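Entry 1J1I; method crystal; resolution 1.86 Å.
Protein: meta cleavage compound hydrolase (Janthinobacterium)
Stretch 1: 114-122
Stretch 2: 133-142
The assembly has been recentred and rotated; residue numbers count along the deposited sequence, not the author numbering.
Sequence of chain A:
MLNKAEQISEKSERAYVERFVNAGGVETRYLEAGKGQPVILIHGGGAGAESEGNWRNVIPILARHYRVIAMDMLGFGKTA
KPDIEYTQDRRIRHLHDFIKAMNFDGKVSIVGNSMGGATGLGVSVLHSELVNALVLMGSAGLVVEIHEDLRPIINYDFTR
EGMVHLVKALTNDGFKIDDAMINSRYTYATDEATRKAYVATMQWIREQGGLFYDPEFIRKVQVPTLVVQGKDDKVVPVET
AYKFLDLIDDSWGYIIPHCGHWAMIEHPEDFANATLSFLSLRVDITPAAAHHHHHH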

# COMPACT_ATOMS: atom_id res chain seq x y z
N SER A 114 3.31 14.25 8.94
CA SER A 114 3.91 14.54 10.24
C SER A 114 2.95 15.26 11.21
O SER A 114 1.94 14.69 11.61
N MET A 115 3.26 16.50 11.60
CA MET A 115 2.38 17.24 12.52
C MET A 115 0.94 17.31 12.01
O MET A 115 -0.01 17.25 12.79
N GLY A 116 0.78 17.46 10.70
CA GLY A 116 -0.55 17.52 10.12
C GLY A 116 -1.24 16.18 10.32
O GLY A 116 -2.46 16.12 10.50
N GLY A 117 -0.46 15.11 10.28
CA GLY A 117 -1.01 13.78 10.48
C GLY A 117 -1.47 13.60 11.91
O GLY A 117 -2.54 13.07 12.17
N ALA A 118 -0.65 14.06 12.86
CA ALA A 118 -1.00 13.95 14.27
C ALA A 118 -2.29 14.73 14.55
O ALA A 118 -3.13 14.30 15.35
N THR A 119 -2.45 15.86 13.88
CA THR A 119 -3.63 16.69 14.08
C THR A 119 -4.87 16.03 13.47
O THR A 119 -5.95 16.08 14.06
N GLY A 120 -4.71 15.40 12.31
CA GLY A 120 -5.83 14.72 11.69
C GLY A 120 -6.23 13.53 12.55
O GLY A 120 -7.42 13.21 12.71
N LEU A 121 -5.23 12.87 13.12
CA LEU A 121 -5.46 11.72 13.99
C LEU A 121 -6.24 12.16 15.22
O LEU A 121 -7.19 11.50 15.63
N GLY A 122 -5.86 13.30 15.78
CA GLY A 122 -6.54 13.82 16.95
C GLY A 122 -8.02 14.08 16.67
O GLY A 122 -8.88 13.71 17.48
N ALA A 133 -12.50 9.13 6.39
CA ALA A 133 -11.26 8.38 6.21
C ALA A 133 -10.07 9.22 6.65
O ALA A 133 -10.13 10.45 6.62
N LEU A 134 -8.99 8.55 7.03
CA LEU A 134 -7.77 9.21 7.49
C LEU A 134 -6.52 8.64 6.83
O LEU A 134 -6.36 7.43 6.71
N VAL A 135 -5.62 9.53 6.41
CA VAL A 135 -4.36 9.11 5.79
C VAL A 135 -3.24 9.70 6.62
O VAL A 135 -3.13 10.92 6.75
N LEU A 136 -2.42 8.84 7.22
CA LEU A 136 -1.31 9.28 8.04
C LEU A 136 -0.04 9.03 7.23
O LEU A 136 0.27 7.89 6.88
N MET A 137 0.67 10.10 6.93
CA MET A 137 1.87 10.01 6.11
C MET A 137 3.08 10.49 6.90
O MET A 137 3.22 11.70 7.14
N GLY A 138 3.94 9.56 7.31
CA GLY A 138 5.11 9.93 8.09
C GLY A 138 4.61 10.73 9.27
O GLY A 138 5.29 11.61 9.80
N SER A 139 3.40 10.39 9.70
CA SER A 139 2.73 11.07 10.79
C SER A 139 3.37 11.01 12.17
O SER A 139 3.88 9.97 12.60
N ALA A 140 3.33 12.14 12.85
CA ALA A 140 3.83 12.24 14.20
C ALA A 140 2.74 11.61 15.07
O ALA A 140 1.62 11.37 14.60
N GLY A 141 3.05 11.34 16.34
CA GLY A 141 2.06 10.76 17.23
C GLY A 141 2.62 9.65 18.09
O GLY A 141 2.19 9.44 19.22
N LEU A 142 3.58 8.92 17.54
CA LEU A 142 4.21 7.84 18.27
C LEU A 142 5.65 8.19 18.59
O LEU A 142 6.38 8.71 17.75

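A helix can lie close against a strand when glycines line the face it presents, and the hydrolase of Janthinobacterium illustrates this well: the axes of helix 114-122 and strand 133-137 approach to 7.5 Å, running roughly antiparallel at 150°. Leu 134 opens the contact. Its CA-to-CB bond points toward the helix, and with chi1 t and chi2 p its CD1 comes 3.8 Å from C of Gly 120, where a beta carbon on the glycine would sit tightly against that methyl; its CD2 lies 4.0 Å from CA of Leu 121. Val 135 points away. Leu 136 (m, t) starts sideways, but its end turns nearer, bringing CD2 within 3.4 Å of Gly 117 O and CD1 within 4.0 Å of Leu 121 CD1, the latter side chain being t, t. Met 137 contributes through its backbone, its O accepting a hydrogen bond from Ser 114 N at 3.1 Å. Ser 139, chi1 t, hydrogen-bonds through OG to Ala 140 O at 2.8 Å; the same OG sits 3.2 Å from C of Gly 117, filling space that a side chain there would need. Ala 140 points toward the helix, its CB 4.0 Å from Ala 118 CB, while its N donates to Ser 114 O at 3.2 Å.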

# COMPACT_ATOMS: atom_id res chain seq x y z
CB SER A 114 5.21 15.34 10.05
OG SER A 114 5.01 16.50 9.26
CB MET A 115 2.90 18.67 12.76
CG MET A 115 1.97 19.51 13.65
SD MET A 115 2.57 21.21 13.91
CE MET A 115 3.91 20.92 15.06
CB ALA A 118 0.13 14.51 15.14
CB THR A 119 -3.41 18.11 13.50
OG1 THR A 119 -2.27 18.71 14.14
CG2 THR A 119 -4.63 19.00 13.76
CB LEU A 121 -4.11 11.10 14.40
CG LEU A 121 -4.13 9.71 15.07
CD1 LEU A 121 -2.73 9.11 15.04
CD2 LEU A 121 -4.64 9.81 16.50
CB ALA A 133 -11.09 7.96 4.75
CB LEU A 134 -7.64 9.05 9.01
CG LEU A 134 -6.35 9.57 9.66
CD1 LEU A 134 -6.32 11.09 9.63
CD2 LEU A 134 -6.29 9.07 11.10
CB VAL A 135 -4.24 9.62 4.34
CG1 VAL A 135 -2.87 9.23 3.76
CG2 VAL A 135 -5.37 9.03 3.49
CB LEU A 136 -1.28 8.49 9.35
CG LEU A 136 -2.55 8.61 10.19
CD1 LEU A 136 -2.51 7.60 11.31
CD2 LEU A 136 -2.69 10.04 10.73
CB MET A 137 1.67 10.86 4.86
CG MET A 137 2.74 10.73 3.80
SD MET A 137 3.19 12.33 3.12
CE MET A 137 1.58 13.09 2.80
CB SER A 139 1.29 10.56 10.92
OG SER A 139 0.64 11.18 12.02
CB ALA A 140 4.02 13.71 14.57
CB LEU A 142 4.18 6.53 17.47
CG LEU A 142 2.90 5.69 17.54
CD1 LEU A 142 2.96 4.53 16.54
CD2 LEU A 142 2.75 5.17 18.95